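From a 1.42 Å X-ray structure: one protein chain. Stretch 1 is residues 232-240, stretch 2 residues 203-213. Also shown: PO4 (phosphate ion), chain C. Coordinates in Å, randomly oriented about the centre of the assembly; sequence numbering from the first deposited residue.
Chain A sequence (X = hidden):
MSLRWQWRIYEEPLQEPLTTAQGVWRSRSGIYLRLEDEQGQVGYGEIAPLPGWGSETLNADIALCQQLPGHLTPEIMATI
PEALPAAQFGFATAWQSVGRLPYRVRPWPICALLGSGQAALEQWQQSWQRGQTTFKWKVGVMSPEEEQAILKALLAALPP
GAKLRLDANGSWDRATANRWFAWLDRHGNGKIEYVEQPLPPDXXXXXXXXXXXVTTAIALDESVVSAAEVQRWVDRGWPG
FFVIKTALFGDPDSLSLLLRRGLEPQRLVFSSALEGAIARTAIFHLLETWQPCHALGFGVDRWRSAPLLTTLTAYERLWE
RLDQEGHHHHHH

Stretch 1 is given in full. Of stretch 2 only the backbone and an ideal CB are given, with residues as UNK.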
# COMPACT_ATOMS: atom_id res chain seq x y z
N ARG A 232 -3.09 -16.43 -4.63
CA ARG A 232 -4.39 -17.12 -4.43
C ARG A 232 -5.54 -16.48 -5.23
O ARG A 232 -6.39 -17.16 -5.85
CB ARG A 232 -4.71 -17.19 -2.94
CG ARG A 232 -6.04 -17.85 -2.59
CD ARG A 232 -6.18 -18.00 -1.05
NE ARG A 232 -5.14 -18.90 -0.51
CZ ARG A 232 -4.12 -18.54 0.25
NH1 ARG A 232 -3.97 -17.28 0.65
NH2 ARG A 232 -3.22 -19.45 0.65
N TRP A 233 -5.57 -15.14 -5.26
CA TRP A 233 -6.65 -14.44 -5.96
C TRP A 233 -6.49 -14.48 -7.47
O TRP A 233 -7.46 -14.56 -8.21
CB TRP A 233 -6.74 -13.02 -5.42
CG TRP A 233 -7.53 -12.97 -4.14
CD1 TRP A 233 -7.08 -12.81 -2.86
CD2 TRP A 233 -8.95 -13.11 -4.05
NE1 TRP A 233 -8.14 -12.81 -1.97
CE2 TRP A 233 -9.29 -12.98 -2.69
CE3 TRP A 233 -9.96 -13.30 -5.00
CZ2 TRP A 233 -10.61 -13.06 -2.24
CZ3 TRP A 233 -11.27 -13.35 -4.56
CH2 TRP A 233 -11.59 -13.24 -3.20
N VAL A 234 -5.24 -14.45 -7.95
CA VAL A 234 -5.02 -14.66 -9.38
C VAL A 234 -5.54 -16.04 -9.78
O VAL A 234 -6.16 -16.19 -10.83
CB VAL A 234 -3.52 -14.58 -9.68
CG1 VAL A 234 -3.22 -15.04 -11.07
CG2 VAL A 234 -3.01 -13.11 -9.48
N ASP A 235 -5.22 -17.03 -8.96
CA ASP A 235 -5.57 -18.41 -9.35
C ASP A 235 -7.07 -18.63 -9.23
O ASP A 235 -7.61 -19.57 -9.85
CB ASP A 235 -4.74 -19.45 -8.55
CG ASP A 235 -3.26 -19.42 -8.91
OD1 ASP A 235 -2.89 -18.92 -9.98
OD2 ASP A 235 -2.47 -19.93 -8.10
N ARG A 236 -7.74 -17.80 -8.42
CA ARG A 236 -9.21 -17.78 -8.38
C ARG A 236 -9.83 -17.06 -9.57
O ARG A 236 -11.07 -17.00 -9.69
CB ARG A 236 -9.70 -17.09 -7.10
CG ARG A 236 -9.67 -17.99 -5.89
CD ARG A 236 -9.86 -17.20 -4.58
NE ARG A 236 -9.88 -18.12 -3.44
CZ ARG A 236 -9.81 -17.76 -2.17
NH1 ARG A 236 -9.72 -16.47 -1.82
NH2 ARG A 236 -9.85 -18.69 -1.24
N GLY A 237 -9.03 -16.46 -10.43
CA GLY A 237 -9.57 -15.70 -11.55
C GLY A 237 -10.11 -14.34 -11.17
O GLY A 237 -11.05 -13.86 -11.78
N TRP A 238 -9.50 -13.69 -10.18
CA TRP A 238 -9.98 -12.35 -9.80
C TRP A 238 -9.96 -11.44 -11.01
O TRP A 238 -8.92 -11.28 -11.62
CB TRP A 238 -9.10 -11.77 -8.72
CG TRP A 238 -9.53 -10.39 -8.26
CD1 TRP A 238 -8.85 -9.22 -8.45
CD2 TRP A 238 -10.72 -10.07 -7.56
NE1 TRP A 238 -9.54 -8.17 -7.88
CE2 TRP A 238 -10.72 -8.67 -7.35
CE3 TRP A 238 -11.81 -10.82 -7.08
CZ2 TRP A 238 -11.75 -8.01 -6.66
CZ3 TRP A 238 -12.86 -10.15 -6.41
CH2 TRP A 238 -12.80 -8.76 -6.18
N PRO A 239 -11.11 -10.83 -11.39
CA PRO A 239 -11.08 -9.98 -12.59
C PRO A 239 -10.86 -8.49 -12.32
O PRO A 239 -10.74 -7.72 -13.26
CB PRO A 239 -12.52 -10.11 -13.13
CG PRO A 239 -13.33 -10.26 -11.87
CD PRO A 239 -12.50 -11.06 -10.90
N GLY A 240 -10.79 -8.11 -11.05
CA GLY A 240 -10.63 -6.73 -10.67
C GLY A 240 -9.21 -6.28 -10.37
O GLY A 240 -8.22 -6.80 -10.95
N UNK A 203 -15.21 -13.08 3.58
CA UNK A 203 -16.29 -13.34 2.65
C UNK A 203 -15.76 -13.41 1.23
O UNK A 203 -16.28 -12.78 0.32
CB UNK A 203 -17.37 -12.26 2.77
N UNK A 204 -14.74 -14.24 1.04
CA UNK A 204 -14.08 -14.31 -0.27
C UNK A 204 -14.97 -14.83 -1.39
O UNK A 204 -14.86 -14.39 -2.53
CB UNK A 204 -12.84 -15.20 -0.17
N UNK A 205 -15.86 -15.77 -1.09
CA UNK A 205 -16.72 -16.30 -2.14
C UNK A 205 -17.68 -15.25 -2.66
O UNK A 205 -17.90 -15.16 -3.88
CB UNK A 205 -17.50 -17.51 -1.63
N UNK A 206 -18.24 -14.45 -1.76
CA UNK A 206 -19.14 -13.39 -2.20
C UNK A 206 -18.38 -12.26 -2.92
O UNK A 206 -18.88 -11.66 -3.87
CB UNK A 206 -19.91 -12.83 -1.00
N UNK A 207 -17.15 -12.00 -2.48
CA UNK A 207 -16.37 -10.95 -3.13
C UNK A 207 -16.10 -11.36 -4.57
O UNK A 207 -16.23 -10.56 -5.48
CB UNK A 207 -15.06 -10.69 -2.38
N UNK A 208 -15.72 -12.63 -4.74
CA UNK A 208 -15.47 -13.14 -6.08
C UNK A 208 -16.72 -13.11 -6.98
O UNK A 208 -16.70 -12.61 -8.10
CB UNK A 208 -14.94 -14.57 -5.99
N UNK A 209 -17.84 -13.60 -6.43
CA UNK A 209 -19.09 -13.60 -7.17
C UNK A 209 -19.56 -12.19 -7.56
O UNK A 209 -19.96 -11.95 -8.68
CB UNK A 209 -20.17 -14.29 -6.34
N UNK A 210 -19.43 -11.24 -6.62
CA UNK A 210 -19.74 -9.86 -6.96
C UNK A 210 -18.84 -9.37 -8.10
O UNK A 210 -19.31 -8.79 -9.06
CB UNK A 210 -19.58 -8.96 -5.73
N UNK A 211 -17.53 -9.57 -7.99
CA UNK A 211 -16.69 -9.05 -9.05
C UNK A 211 -17.04 -9.63 -10.41
O UNK A 211 -16.89 -8.96 -11.43
CB UNK A 211 -15.22 -9.33 -8.73
N UNK A 212 -17.44 -10.90 -10.41
CA UNK A 212 -17.78 -11.60 -11.65
C UNK A 212 -19.15 -11.21 -12.23
O UNK A 212 -19.46 -11.57 -13.36
CB UNK A 212 -17.75 -13.11 -11.40
N UNK A 213 -19.93 -10.44 -11.49
CA UNK A 213 -21.29 -10.19 -11.95
C UNK A 213 -21.69 -8.73 -12.03
O UNK A 213 -22.57 -8.37 -12.83
CB UNK A 213 -22.27 -10.91 -11.03
P PO4 C . -23.51 -10.80 6.28
O1 PO4 C . -22.82 -10.38 7.55
O2 PO4 C . -23.30 -12.29 6.16
O3 PO4 C . -25.00 -10.46 6.25
O4 PO4 C . -22.86 -10.19 5.07

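Position 203 precedes the helix, its ideal CB with nothing of stretch 1 within 5.5 Å. A polar side chain long enough to reach the phosphate would suit, as would many others. It is Gln 203, whose NE2 donates to PO4 O4 at 3.1 Å.

Position 204 points toward stretch 1, its ideal CB 3.7 Å from Trp 233 CZ2 and 3.8 Å from Arg 236 NH1. The extended arginine offers a flat cation, which an aromatic ring could cover or an acid pair with. It is Trp 204. The guanidinium of Arg 236 lies flat on the indole, planes at 5°, with Arg 236 CZ 3.7 Å from the centroid of the six-membered ring, a cation-pi contact. Trp 204 CB also packs on Trp 233 CZ2 at 3.6 Å.

Positions 205 and 206 meet open space and accept most helix-compatible residues; they are Gln 205 and Ala 206.

Position 207 points toward the two indoles, its ideal CB 4.4 Å from Trp 233 CH2 and 4.6 Å from Trp 238 CZ3. These carbons favour an aliphatic residue such as Leu, Ile or Met. Leu 207 places its CB 4.2 Å from Trp 233 CH2.

Position 208 points sideways, its CA 6.7 Å from Trp 238 CA. A medium-sized apolar chain could reach the tryptophans, the Arg 236 backbone and Pro 239. Leu 208 does so: CB is 4.0 Å from Trp 233 CZ3, while CD1 lies 4.0 Å from Trp 238 CE3 and 3.8 Å from Arg 236 O.

Positions 209 and 210 make no contact with stretch 1 and are little constrained; they are Ser 209 and Leu 210.

Position 211 points toward stretch 1, its ideal CB only 3.4 Å from Trp 238 CZ3 and 3.8 Å from Pro 239 CG. So tight an approach favours Ala or Gly. In Ala 211 the methyl packs against both rings.

Position 212 points sideways; the carbonyls of Arg 236 and Gly 237 lie beyond a short side chain, so Gln, Glu, Lys or Arg would suit. Gln 212 reaches them through water: NE2 donates to water 1 (2.7 Å), which donates to Gly 237 O (2.8 Å). NE2 also donates weakly to water 2 (3.1 Å), which donates to Arg 236 O (2.8 Å).

Position 213 is out of reach, so most residues would serve; Thr 213 OG1 donates to Ser 209 O at 2.8 Å.

Stretch 2, residues 203-213: QWQALLSLAQT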
# COMPACT_ATOMS: atom_id res chain seq x y z
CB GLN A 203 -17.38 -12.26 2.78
CG GLN A 203 -18.06 -12.30 4.17
CD GLN A 203 -19.25 -11.41 4.32
OE1 GLN A 203 -19.30 -10.31 3.81
NE2 GLN A 203 -20.24 -11.89 5.09
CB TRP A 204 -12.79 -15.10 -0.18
CG TRP A 204 -12.93 -16.59 0.10
CD1 TRP A 204 -12.86 -17.21 1.32
CD2 TRP A 204 -13.13 -17.62 -0.87
NE1 TRP A 204 -13.01 -18.58 1.16
CE2 TRP A 204 -13.18 -18.85 -0.17
CE3 TRP A 204 -13.29 -17.62 -2.26
CZ2 TRP A 204 -13.38 -20.07 -0.82
CZ3 TRP A 204 -13.48 -18.86 -2.91
CH2 TRP A 204 -13.51 -20.06 -2.18
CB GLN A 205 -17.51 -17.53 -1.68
CG GLN A 205 -16.65 -18.60 -1.05
CD GLN A 205 -16.62 -18.56 0.49
OE1 GLN A 205 -16.54 -17.49 1.14
NE2 GLN A 205 -16.67 -19.76 1.08
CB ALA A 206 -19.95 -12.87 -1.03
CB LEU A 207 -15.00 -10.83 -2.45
CG LEU A 207 -14.84 -9.89 -1.25
CD1 LEU A 207 -13.50 -10.10 -0.62
CD2 LEU A 207 -15.00 -8.44 -1.72
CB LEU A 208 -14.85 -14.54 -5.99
CG LEU A 208 -14.47 -15.20 -7.31
CD1 LEU A 208 -13.36 -14.41 -8.06
CD2 LEU A 208 -14.03 -16.66 -7.05
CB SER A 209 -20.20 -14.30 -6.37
OG SER A 209 -21.37 -14.27 -7.15
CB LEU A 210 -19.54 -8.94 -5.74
CG LEU A 210 -20.65 -8.93 -4.68
CD1 LEU A 210 -20.16 -8.15 -3.46
CD2 LEU A 210 -21.95 -8.35 -5.27
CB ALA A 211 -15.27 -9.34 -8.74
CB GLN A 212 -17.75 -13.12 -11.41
CG GLN A 212 -16.32 -13.63 -11.14
CD GLN A 212 -16.31 -15.06 -10.58
OE1 GLN A 212 -17.25 -15.49 -9.91
NE2 GLN A 212 -15.23 -15.77 -10.80
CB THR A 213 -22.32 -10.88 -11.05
OG1 THR A 213 -22.13 -10.48 -9.69
CG2 THR A 213 -22.17 -12.39 -11.13
O HOH W 1 -13.35 -15.15 -12.68
O HOH W 2 -13.47 -18.25 -10.52
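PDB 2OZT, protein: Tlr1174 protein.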